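Local structure of DnaJ homolog subfamily C member 3 (Mus musculus, 3IEG) at residues Glu314-Glu319 / Ile326-Ala331; Lys12-Gly17 / Arg43-Leu48; Arg212-Leu215 / Asp220-Arg223; Thr137-Phe142 / Ala161-Lys166. The protein acts as an endoplasmic reticulum co-chaperone in the unfolded protein response, binding misfolded proteins through its TPR domain, stimulating Hsc70 ATPase activity and restraining the GCN2 kinase. All coordinates share one frame; numbering follows the deposited sequence.

Interaction 1. Residues Glu314-Glu319 / Ile326-Ala331; sequences EAYLIE and IQDYEA
Y316 and D328 form the polar part of this helix-helix contact. The carboxylate arrives at the edge of the tyrosine ring, close to its plane, with D328 OD2 3.4 Å from Y316 CE1 and 3.9 Å from Y316 CD1. The ring is carried there by a first torsion that sets CG opposite the carbonyl carbon (chi1 -82°), and the two side chains meet roughly at right angles, their planes 33° apart. An oxygen against the ring's C-H rim is electrostatically sensible, but the main partner of D328 lies outside the two segments: R312, one turn before Y316 on helix 306-318, forms a salt bridge to OD2 and would offset the charge of this buried carboxylate.

Van der Waals packing supplies the second contact. Y329 reaches across so that its OH lies 3.8 Å from the aliphatic CG of E314. The carboxylate of E314 and the ring of Y329 are turned 30° against each other, and the extended glutamate chain carries that carboxylate on to a salt bridge with K284. Y329 also touches K310 and A313, as well as L346 of helix 340-357.

Two tyrosines and two acidic side chains, each pair reaching from one helix to the other, join the successive helices of TPR 9, the helix-turn-helix hairpin of a tetratricopeptide repeat.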
loop_
_atom_site.group_PDB
_atom_site.type_symbol
_atom_site.label_atom_id
_atom_site.label_comp_id
_atom_site.label_asym_id
_atom_site.label_seq_id
_atom_site.Cartn_x
_atom_site.Cartn_y
_atom_site.Cartn_z
ATOM N N GLU A 314 -12.638 10.549 -35.262
ATOM C CA GLU A 314 -11.874 10.152 -36.441
ATOM C C GLU A 314 -12.665 9.229 -37.381
ATOM O O GLU A 314 -12.535 9.326 -38.600
ATOM C CB GLU A 314 -10.530 9.531 -36.053
ATOM C CG GLU A 314 -9.374 10.536 -35.978
ATOM C CD GLU A 314 -8.021 9.880 -35.647
ATOM O OE1 GLU A 314 -7.685 8.839 -36.276
ATOM O OE2 GLU A 314 -7.291 10.409 -34.764
ATOM N N ALA A 315 -13.499 8.359 -36.818
ATOM C CA ALA A 315 -14.311 7.453 -37.628
ATOM C C ALA A 315 -15.467 8.168 -38.332
ATOM O O ALA A 315 -15.836 7.791 -39.442
ATOM C CB ALA A 315 -14.825 6.310 -36.795
ATOM N N TYR A 316 -16.034 9.192 -37.690
ATOM C CA TYR A 316 -17.114 9.989 -38.289
ATOM C C TYR A 316 -16.677 10.732 -39.547
ATOM O O TYR A 316 -17.459 10.884 -40.484
ATOM C CB TYR A 316 -17.691 10.988 -37.289
ATOM C CG TYR A 316 -18.714 10.401 -36.353
ATOM C CD1 TYR A 316 -18.786 10.815 -35.021
ATOM C CD2 TYR A 316 -19.614 9.424 -36.789
ATOM C CE1 TYR A 316 -19.721 10.282 -34.155
ATOM C CE2 TYR A 316 -20.556 8.877 -35.919
ATOM C CZ TYR A 316 -20.599 9.316 -34.610
ATOM O OH TYR A 316 -21.525 8.784 -33.748
ATOM N N LEU A 317 -15.426 11.188 -39.544
ATOM C CA LEU A 317 -14.834 11.921 -40.659
ATOM C C LEU A 317 -14.670 11.078 -41.929
ATOM O O LEU A 317 -14.867 11.584 -43.038
ATOM C CB LEU A 317 -13.476 12.512 -40.250
ATOM C CG LEU A 317 -13.433 13.624 -39.200
ATOM C CD1 LEU A 317 -11.989 13.921 -38.806
ATOM C CD2 LEU A 317 -14.117 14.884 -39.711
ATOM N N ILE A 318 -14.289 9.811 -41.779
ATOM C CA ILE A 318 -14.250 8.912 -42.929
ATOM C C ILE A 318 -15.666 8.834 -43.493
ATOM O O ILE A 318 -15.875 8.982 -44.693
ATOM C CB ILE A 318 -13.669 7.517 -42.579
ATOM C CG1 ILE A 318 -12.271 7.678 -41.960
ATOM C CG2 ILE A 318 -13.614 6.616 -43.828
ATOM C CD1 ILE A 318 -11.697 6.422 -41.300
ATOM N N GLU A 319 -16.637 8.674 -42.603
ATOM C CA GLU A 319 -18.050 8.653 -42.971
ATOM C C GLU A 319 -18.610 10.015 -43.388
ATOM O O GLU A 319 -19.814 10.146 -43.620
ATOM C CB GLU A 319 -18.878 8.117 -41.809
ATOM C CG GLU A 319 -18.595 6.690 -41.446
ATOM C CD GLU A 319 -19.007 5.732 -42.530
ATOM O OE1 GLU A 319 -18.193 5.494 -43.451
ATOM O OE2 GLU A 319 -20.142 5.211 -42.452
ATOM N N ILE A 326 -17.319 16.819 -34.965
ATOM C CA ILE A 326 -17.002 18.007 -34.164
ATOM C C ILE A 326 -17.660 17.936 -32.785
ATOM O O ILE A 326 -17.049 18.297 -31.781
ATOM C CB ILE A 326 -17.301 19.383 -34.885
ATOM C CG1 ILE A 326 -18.781 19.801 -34.780
ATOM C CG2 ILE A 326 -16.729 19.412 -36.324
ATOM C CD1 ILE A 326 -19.554 19.887 -36.108
ATOM N N GLN A 327 -18.889 17.435 -32.746
ATOM C CA GLN A 327 -19.637 17.297 -31.509
ATOM C C GLN A 327 -18.911 16.386 -30.516
ATOM O O GLN A 327 -18.931 16.639 -29.309
ATOM C CB GLN A 327 -21.030 16.762 -31.806
ATOM C CG GLN A 327 -21.971 16.803 -30.626
ATOM C CD GLN A 327 -23.200 15.953 -30.854
ATOM O OE1 GLN A 327 -23.492 15.043 -30.074
ATOM N NE2 GLN A 327 -23.921 16.230 -31.940
ATOM N N ASP A 328 -18.270 15.337 -31.031
ATOM C CA ASP A 328 -17.460 14.440 -30.204
ATOM C C ASP A 328 -16.132 15.065 -29.753
ATOM O O ASP A 328 -15.700 14.822 -28.630
ATOM C CB ASP A 328 -17.237 13.083 -30.894
ATOM C CG ASP A 328 -18.308 12.044 -30.534
ATOM O OD1 ASP A 328 -19.161 12.306 -29.659
ATOM O OD2 ASP A 328 -18.292 10.947 -31.124
ATOM N N TYR A 329 -15.492 15.866 -30.608
ATOM C CA TYR A 329 -14.270 16.590 -30.210
ATOM C C TYR A 329 -14.565 17.632 -29.127
ATOM O O TYR A 329 -13.802 17.775 -28.173
ATOM C CB TYR A 329 -13.559 17.257 -31.405
ATOM C CG TYR A 329 -12.586 16.370 -32.165
ATOM C CD1 TYR A 329 -12.788 16.082 -33.512
ATOM C CD2 TYR A 329 -11.460 15.830 -31.545
ATOM C CE1 TYR A 329 -11.897 15.269 -34.222
ATOM C CE2 TYR A 329 -10.564 15.008 -32.248
ATOM C CZ TYR A 329 -10.791 14.734 -33.584
ATOM O OH TYR A 329 -9.926 13.933 -34.291
ATOM N N GLU A 330 -15.678 18.345 -29.278
ATOM C CA GLU A 330 -16.110 19.340 -28.299
ATOM C C GLU A 330 -16.358 18.748 -26.910
ATOM O O GLU A 330 -16.009 19.364 -25.901
ATOM C CB GLU A 330 -17.351 20.088 -28.804
ATOM C CG GLU A 330 -17.015 21.277 -29.707
ATOM C CD GLU A 330 -18.143 21.665 -30.652
ATOM O OE1 GLU A 330 -19.256 21.100 -30.542
ATOM O OE2 GLU A 330 -17.914 22.546 -31.511
ATOM N N ALA A 331 -16.953 17.559 -26.869
ATOM C CA ALA A 331 -17.169 16.834 -25.619
ATOM C C ALA A 331 -15.841 16.443 -24.960
ATOM O O ALA A 331 -15.695 16.536 -23.738
ATOM C CB ALA A 331 -18.042 15.599 -25.858
#

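Interaction 2. Residues Lys12-Gly17 / Arg43-Leu48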
loop_
_atom_site.group_PDB
_atom_site.type_symbol
_atom_site.label_atom_id
_atom_site.label_comp_id
_atom_site.label_asym_id
_atom_site.label_seq_id
_atom_site.Cartn_x
_atom_site.Cartn_y
_atom_site.Cartn_z
ATOM N N LYS A 12 30.651 7.981 28.285
ATOM C CA LYS A 12 31.227 9.223 27.755
ATOM C C LYS A 12 30.772 9.444 26.317
ATOM O O LYS A 12 30.222 10.503 25.988
ATOM C CB LYS A 12 32.756 9.192 27.811
ATOM C CG LYS A 12 33.367 9.415 29.188
ATOM C CD LYS A 12 34.901 9.333 29.098
ATOM C CE LYS A 12 35.608 10.124 30.215
ATOM N NZ LYS A 12 35.425 9.485 31.571
ATOM N N LEU A 13 30.982 8.431 25.475
ATOM C CA LEU A 13 30.587 8.498 24.070
ATOM C C LEU A 13 29.097 8.770 23.906
ATOM O O LEU A 13 28.712 9.599 23.085
ATOM C CB LEU A 13 31.009 7.226 23.320
ATOM C CG LEU A 13 32.520 7.074 23.091
ATOM C CD1 LEU A 13 32.893 5.663 22.643
ATOM C CD2 LEU A 13 33.062 8.123 22.109
ATOM N N LEU A 14 28.266 8.090 24.697
ATOM C CA LEU A 14 26.822 8.328 24.675
ATOM C C LEU A 14 26.510 9.778 25.008
ATOM O O LEU A 14 25.769 10.431 24.277
ATOM C CB LEU A 14 26.081 7.418 25.652
ATOM C CG LEU A 14 24.599 7.048 25.429
ATOM C CD1 LEU A 14 23.804 7.236 26.721
ATOM C CD2 LEU A 14 23.903 7.807 24.291
ATOM N N ALA A 15 27.077 10.273 26.111
ATOM C CA ALA A 15 26.860 11.658 26.551
ATOM C C ALA A 15 27.209 12.661 25.447
ATOM O O ALA A 15 26.493 13.645 25.253
ATOM C CB ALA A 15 27.667 11.953 27.814
ATOM N N ALA A 16 28.294 12.377 24.722
ATOM C CA ALA A 16 28.782 13.214 23.629
ATOM C C ALA A 16 28.032 13.047 22.305
ATOM O O ALA A 16 28.351 13.719 21.329
ATOM C CB ALA A 16 30.277 12.979 23.415
ATOM N N GLY A 17 27.049 12.157 22.253
ATOM C CA GLY A 17 26.268 11.964 21.028
ATOM C C GLY A 17 26.861 11.016 19.998
ATOM O O GLY A 17 26.270 10.810 18.937
ATOM N N ARG A 43 23.550 -0.857 26.350
ATOM C CA ARG A 43 23.342 -1.102 24.937
ATOM C C ARG A 43 21.919 -0.767 24.522
ATOM O O ARG A 43 21.707 -0.231 23.450
ATOM C CB ARG A 43 23.675 -2.537 24.557
ATOM C CG ARG A 43 23.804 -2.714 23.047
ATOM C CD ARG A 43 24.398 -4.052 22.656
ATOM N NE ARG A 43 23.486 -5.145 22.954
ATOM C CZ ARG A 43 23.841 -6.420 23.012
ATOM N NH1 ARG A 43 25.098 -6.770 22.787
ATOM N NH2 ARG A 43 22.931 -7.343 23.294
ATOM N N ALA A 44 20.945 -1.064 25.369
ATOM C CA ALA A 44 19.564 -0.781 24.999
ATOM C C ALA A 44 19.247 0.714 24.960
ATOM O O ALA A 44 18.459 1.155 24.115
ATOM C CB ALA A 44 18.587 -1.516 25.904
ATOM N N THR A 45 19.835 1.494 25.868
ATOM C CA THR A 45 19.600 2.947 25.849
ATOM C C THR A 45 20.215 3.568 24.593
ATOM O O THR A 45 19.670 4.530 24.066
ATOM C CB THR A 45 20.056 3.689 27.138
ATOM O OG1 THR A 45 21.466 3.539 27.319
ATOM C CG2 THR A 45 19.356 3.137 28.360
ATOM N N VAL A 46 21.318 3.000 24.099
ATOM C CA VAL A 46 21.898 3.437 22.807
ATOM C C VAL A 46 20.976 3.148 21.613
ATOM O O VAL A 46 20.636 4.071 20.875
ATOM C CB VAL A 46 23.363 2.930 22.565
ATOM C CG1 VAL A 46 23.783 3.150 21.142
ATOM C CG2 VAL A 46 24.329 3.660 23.470
ATOM N N PHE A 47 20.559 1.895 21.432
ATOM C CA PHE A 47 19.507 1.576 20.450
ATOM C C PHE A 47 18.284 2.502 20.602
ATOM O O PHE A 47 17.708 2.954 19.606
ATOM C CB PHE A 47 19.061 0.107 20.534
ATOM C CG PHE A 47 20.074 -0.894 20.003
ATOM C CD1 PHE A 47 20.408 -2.019 20.751
ATOM C CD2 PHE A 47 20.687 -0.723 18.755
ATOM C CE1 PHE A 47 21.334 -2.964 20.271
ATOM C CE2 PHE A 47 21.623 -1.658 18.275
ATOM C CZ PHE A 47 21.942 -2.788 19.040
ATOM N N LEU A 48 17.890 2.794 21.840
ATOM C CA LEU A 48 16.744 3.670 22.058
ATOM C C LEU A 48 17.014 5.072 21.513
ATOM O O LEU A 48 16.158 5.654 20.844
ATOM C CB LEU A 48 16.345 3.703 23.535
ATOM C CG LEU A 48 15.065 2.966 23.971
ATOM C CD1 LEU A 48 14.454 2.056 22.885
ATOM C CD2 LEU A 48 15.252 2.198 25.280
#
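L14 bridges from helix 2-15 to T45 and V46 on helix 37-50, and its branched end makes the whole of the contact. Its CB is directed at the second helix but stays 4.7 Å from V46 CG2. With the next bond laid opposite the backbone nitrogen (chi1 -155°), the chain swings out so that CG comes within 3.9 Å of V46 CG2, the nearest approach between the segments. From this branch point the two methyls diverge. CD2 stays beside the same valine methyl, 4.3 Å from V46 CG2. CD1 goes the other way, toward the threonine, ending 4.4 Å from T45 OG1 in a loose van der Waals approach of a methyl to a hydroxyl oxygen; that hydroxyl is hydrogen-bonded to the carbonyl of R42, a turn earlier.

The leucine and valine side chains run past each other in opposite directions, so the contact is made along their flanks. V46 is buried and also packs on F26 of helix 19-32, so it touches both helices of TPR 1. Just beyond L14 its helix ends in a Schellman motif, in which G17 adopts positive phi (85°) and G17 N bonds back to L14 O at 3.0 Å.

Contact between the first helices of successive repeats is the stacking that builds the TPR superhelix, here at the junction of TPR 1 and TPR 2, the two repeats whose hydrophobic groove binds misfolded proteins.

Interaction 3. Residues Arg212-Leu215 / Asp220-Arg223; sequences RECL and DHKR
The sulfur of C214 sits over one face of the H221 imidazole, a sulfur-aromatic contact. SG lies 4.2 Å from the ring centroid and 20° off the ring normal, displaced toward the rim, so that its closest ring atoms are H221 CG at 4.0 Å and H221 ND1 at 4.1 Å. Each side chain leaves its backbone with the next atom opposite the nitrogen (chi1 172° for C214, -164° for H221), and this brings sulfur and ring together across the short turn. Beside them L215 reaches the backbone of the other segment, where L215 CD2 approaches H221 O at 4.2 Å.

A disulfide fixes the sulfur in place, joining C214 to C224 on the first turn of helix 222-246 and so tying helix 204-217 directly to the helix after it. H221 occupies the N-cap position of that following helix. The edge of its ring faces R223 NH1, which lies in the ring plane and is paired with E189 in a salt bridge; the nearby guanidinium might make protonation of the imidazole less favourable, although E189 would offset this.

Further out, T188 of helix 188-201 touches both C214 and H221, and L215 packs on C224 and Y228.

A tight link between two successive helices is typical of TPR arrays; here it closes TPR 6 and leads into a long helix, with a disulfide reinforcing the corner.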
loop_
_atom_site.group_PDB
_atom_site.type_symbol
_atom_site.label_atom_id
_atom_site.label_comp_id
_atom_site.label_asym_id
_atom_site.label_seq_id
_atom_site.Cartn_x
_atom_site.Cartn_y
_atom_site.Cartn_z
ATOM N N ARG A 212 5.105 -11.131 -7.281
ATOM C CA ARG A 212 6.494 -11.586 -7.372
ATOM C C ARG A 212 7.171 -11.435 -6.019
ATOM O O ARG A 212 7.924 -12.311 -5.593
ATOM C CB ARG A 212 7.280 -10.830 -8.450
ATOM C CG ARG A 212 7.037 -11.332 -9.859
ATOM C CD ARG A 212 8.048 -10.745 -10.829
ATOM N NE ARG A 212 7.526 -10.677 -12.197
ATOM C CZ ARG A 212 7.485 -11.702 -13.047
ATOM N NH1 ARG A 212 7.930 -12.901 -12.681
ATOM N NH2 ARG A 212 6.990 -11.531 -14.263
ATOM N N GLU A 213 6.885 -10.325 -5.345
ATOM C CA GLU A 213 7.363 -10.114 -3.989
ATOM C C GLU A 213 6.893 -11.238 -3.069
ATOM O O GLU A 213 7.671 -11.728 -2.251
ATOM C CB GLU A 213 6.923 -8.750 -3.450
ATOM C CG GLU A 213 7.484 -7.543 -4.207
ATOM C CD GLU A 213 8.987 -7.612 -4.420
ATOM O OE1 GLU A 213 9.716 -8.065 -3.509
ATOM O OE2 GLU A 213 9.437 -7.206 -5.511
ATOM N N CYS A 214 5.636 -11.656 -3.221
ATOM C CA CYS A 214 5.106 -12.773 -2.450
ATOM C C CYS A 214 5.930 -14.044 -2.690
ATOM O O CYS A 214 6.419 -14.663 -1.741
ATOM C CB CYS A 214 3.623 -13.016 -2.759
ATOM S SG CYS A 214 2.972 -14.536 -1.996
ATOM N N LEU A 215 6.102 -14.411 -3.960
ATOM C CA LEU A 215 6.814 -15.635 -4.320
ATOM C C LEU A 215 8.293 -15.602 -3.949
ATOM O O LEU A 215 8.910 -16.646 -3.740
ATOM C CB LEU A 215 6.646 -15.934 -5.810
ATOM C CG LEU A 215 5.250 -16.365 -6.266
ATOM C CD1 LEU A 215 5.218 -16.516 -7.770
ATOM C CD2 LEU A 215 4.828 -17.657 -5.592
ATOM N N ASP A 220 6.718 -21.530 -2.673
ATOM C CA ASP A 220 5.703 -22.578 -2.708
ATOM C C ASP A 220 4.288 -22.103 -2.370
ATOM O O ASP A 220 3.342 -22.896 -2.408
ATOM C CB ASP A 220 6.116 -23.753 -1.818
ATOM C CG ASP A 220 7.175 -24.632 -2.469
ATOM O OD1 ASP A 220 6.906 -25.165 -3.568
ATOM O OD2 ASP A 220 8.271 -24.791 -1.880
ATOM N N HIS A 221 4.137 -20.813 -2.069
ATOM C CA HIS A 221 2.830 -20.255 -1.714
ATOM C C HIS A 221 1.784 -20.564 -2.780
ATOM O O HIS A 221 1.747 -19.917 -3.827
ATOM C CB HIS A 221 2.926 -18.743 -1.496
ATOM C CG HIS A 221 1.748 -18.168 -0.776
ATOM N ND1 HIS A 221 1.844 -17.607 0.479
ATOM C CD2 HIS A 221 0.442 -18.094 -1.122
ATOM C CE1 HIS A 221 0.651 -17.197 0.868
ATOM N NE2 HIS A 221 -0.217 -17.478 -0.086
ATOM N N LYS A 222 0.935 -21.551 -2.507
ATOM C CA LYS A 222 -0.003 -22.067 -3.509
ATOM C C LYS A 222 -0.930 -21.018 -4.116
ATOM O O LYS A 222 -1.075 -20.964 -5.338
ATOM C CB LYS A 222 -0.811 -23.246 -2.961
ATOM C CG LYS A 222 0.002 -24.528 -2.816
ATOM C CD LYS A 222 -0.784 -25.613 -2.076
ATOM C CE LYS A 222 0.158 -26.662 -1.497
ATOM N NZ LYS A 222 -0.586 -27.780 -0.840
ATOM N N ARG A 223 -1.550 -20.191 -3.275
ATOM C CA ARG A 223 -2.464 -19.154 -3.764
ATOM C C ARG A 223 -1.727 -18.080 -4.553
ATOM O O ARG A 223 -2.208 -17.621 -5.586
ATOM C CB ARG A 223 -3.266 -18.518 -2.623
ATOM C CG ARG A 223 -4.611 -19.204 -2.339
ATOM C CD ARG A 223 -5.689 -18.199 -1.896
ATOM N NE ARG A 223 -5.901 -18.152 -0.444
ATOM C CZ ARG A 223 -5.171 -17.445 0.423
ATOM N NH1 ARG A 223 -4.141 -16.717 0.018
ATOM N NH2 ARG A 223 -5.465 -17.478 1.715
#

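Interaction 4. Residues Thr137-Phe142 / Ala161-Lys166; sequences TAAITF and AECFIK
The CG2 methyl of I140 is the main bump in this interface and settles against C163, 3.5 Å from C163 CB and 4.2 Å from C163 SG. The thiol in turn fits into the shallow dip left by the small neighbour A139, its SG 3.7 Å from A139 CB. Bump and hollow thus alternate: the isoleucine methyl presses beside the cysteine CB, while the sulfur, turned away from its own carbonyl carbon (chi1 -73°), lies between A139 and I140. F164 bounds one side of the hollow; its CE2 approaches I140 CG2 obliquely at 4.3 Å.

The axes of the two short segments approach to 9.3 Å, crossing at -147° in a roughly antiparallel manner. No hydrogen bond spans the contact, so its cohesion comes from shape and apolar burial. F131 of helix 104-132 and Y136 also touch C163, and D176 of helix 170-181 touches F164.

The second helix of TPR 4 thus packs on the first helix of TPR 5, the near-antiparallel contact between consecutive helices by which TPR units stack into a continuous solenoid.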
loop_
_atom_site.group_PDB
_atom_site.type_symbol
_atom_site.label_atom_id
_atom_site.label_comp_id
_atom_site.label_asym_id
_atom_site.label_seq_id
_atom_site.Cartn_x
_atom_site.Cartn_y
_atom_site.Cartn_z
ATOM N N THR A 137 -17.531 1.281 8.910
ATOM C CA THR A 137 -17.257 2.701 9.163
ATOM C C THR A 137 -17.096 3.014 10.652
ATOM O O THR A 137 -16.260 3.829 11.024
ATOM C CB THR A 137 -18.303 3.641 8.547
ATOM O OG1 THR A 137 -19.608 3.208 8.930
ATOM C CG2 THR A 137 -18.191 3.645 7.034
ATOM N N ALA A 138 -17.883 2.369 11.501
ATOM C CA ALA A 138 -17.694 2.526 12.941
ATOM C C ALA A 138 -16.322 2.001 13.334
ATOM O O ALA A 138 -15.585 2.672 14.049
ATOM C CB ALA A 138 -18.780 1.800 13.714
ATOM N N ALA A 139 -15.984 0.806 12.854
ATOM C CA ALA A 139 -14.675 0.218 13.090
ATOM C C ALA A 139 -13.515 1.147 12.699
ATOM O O ALA A 139 -12.596 1.343 13.511
ATOM C CB ALA A 139 -14.557 -1.118 12.397
ATOM N N ILE A 140 -13.553 1.744 11.499
ATOM C CA ILE A 140 -12.436 2.606 11.081
ATOM C C ILE A 140 -12.213 3.724 12.095
ATOM O O ILE A 140 -11.067 4.001 12.474
ATOM C CB ILE A 140 -12.503 3.161 9.604
ATOM C CG1 ILE A 140 -13.342 4.440 9.490
ATOM C CG2 ILE A 140 -12.909 2.089 8.569
ATOM C CD1 ILE A 140 -12.507 5.696 9.184
ATOM N N THR A 141 -13.309 4.331 12.554
ATOM C CA THR A 141 -13.264 5.432 13.517
ATOM C C THR A 141 -12.423 5.039 14.720
ATOM O O THR A 141 -11.489 5.744 15.086
ATOM C CB THR A 141 -14.680 5.841 13.961
ATOM O OG1 THR A 141 -15.370 6.411 12.844
ATOM C CG2 THR A 141 -14.635 6.870 15.095
ATOM N N PHE A 142 -12.742 3.887 15.297
ATOM C CA PHE A 142 -12.037 3.392 16.462
ATOM C C PHE A 142 -10.598 3.047 16.120
ATOM O O PHE A 142 -9.687 3.364 16.877
ATOM C CB PHE A 142 -12.748 2.184 17.059
ATOM C CG PHE A 142 -14.145 2.464 17.529
ATOM C CD1 PHE A 142 -15.218 1.753 17.010
ATOM C CD2 PHE A 142 -14.395 3.415 18.511
ATOM C CE1 PHE A 142 -16.526 1.994 17.456
ATOM C CE2 PHE A 142 -15.700 3.659 18.961
ATOM C CZ PHE A 142 -16.758 2.947 18.432
ATOM N N ALA A 161 -7.509 -2.174 7.054
ATOM C CA ALA A 161 -7.454 -2.417 5.625
ATOM C C ALA A 161 -8.667 -3.241 5.172
ATOM O O ALA A 161 -9.313 -2.901 4.177
ATOM C CB ALA A 161 -6.147 -3.097 5.243
ATOM N N GLU A 162 -8.988 -4.296 5.924
ATOM C CA GLU A 162 -10.187 -5.082 5.679
ATOM C C GLU A 162 -11.394 -4.164 5.623
ATOM O O GLU A 162 -12.270 -4.336 4.774
ATOM C CB GLU A 162 -10.419 -6.093 6.795
ATOM C CG GLU A 162 -9.911 -7.502 6.572
ATOM C CD GLU A 162 -10.107 -7.999 5.148
ATOM O OE1 GLU A 162 -11.259 -8.286 4.720
ATOM O OE2 GLU A 162 -9.081 -8.108 4.460
ATOM N N CYS A 163 -11.456 -3.191 6.528
ATOM C CA CYS A 163 -12.605 -2.289 6.543
ATOM C C CYS A 163 -12.676 -1.550 5.228
ATOM O O CYS A 163 -13.739 -1.415 4.633
ATOM C CB CYS A 163 -12.515 -1.290 7.691
ATOM S SG CYS A 163 -12.818 -2.025 9.265
ATOM N N PHE A 164 -11.520 -1.092 4.773
ATOM C CA PHE A 164 -11.453 -0.293 3.584
ATOM C C PHE A 164 -11.840 -1.102 2.363
ATOM O O PHE A 164 -12.559 -0.584 1.508
ATOM C CB PHE A 164 -10.070 0.346 3.419
ATOM C CG PHE A 164 -9.860 1.569 4.272
ATOM C CD1 PHE A 164 -8.654 1.764 4.946
ATOM C CD2 PHE A 164 -10.868 2.535 4.403
ATOM C CE1 PHE A 164 -8.461 2.904 5.741
ATOM C CE2 PHE A 164 -10.677 3.665 5.193
ATOM C CZ PHE A 164 -9.478 3.849 5.865
ATOM N N ILE A 165 -11.394 -2.357 2.267
ATOM C CA ILE A 165 -11.811 -3.150 1.112
ATOM C C ILE A 165 -13.337 -3.352 1.120
ATOM O O ILE A 165 -13.981 -3.168 0.096
ATOM C CB ILE A 165 -11.004 -4.488 0.838
ATOM C CG1 ILE A 165 -11.868 -5.731 1.024
ATOM C CG2 ILE A 165 -9.672 -4.575 1.600
ATOM C CD1 ILE A 165 -11.794 -6.328 2.443
ATOM N N LYS A 166 -13.905 -3.673 2.281
ATOM C CA LYS A 166 -15.354 -3.838 2.424
ATOM C C LYS A 166 -16.094 -2.551 2.097
ATOM O O LYS A 166 -17.206 -2.574 1.586
ATOM C CB LYS A 166 -15.718 -4.254 3.848
ATOM C CG LYS A 166 -15.323 -5.659 4.217
ATOM C CD LYS A 166 -16.282 -6.679 3.634
ATOM C CE LYS A 166 -16.116 -7.995 4.339
ATOM N NZ LYS A 166 -17.047 -9.003 3.832
#

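Overall arrangement
From the N terminus the contacts follow one another in series, and none nests in or crosses another. Interaction 2 closes the first loop, bringing TPR 2 back onto TPR 1 around the intervening helix 19-32. Interaction 4 then joins TPR 4 to TPR 5 through consecutive helices, and interaction 3 closes a four-residue link at the end of TPR 6. Interaction 1 secures the helix hairpin of TPR 9. Interactions 3 and 4 are neighbours, their nearest atoms about 10 Å apart, whereas the centres of interactions 1 and 2 lie about 72 Å apart on opposite sides of the chain's centre. All four lie in the elongated, all-helical TPR portion of the longer protein.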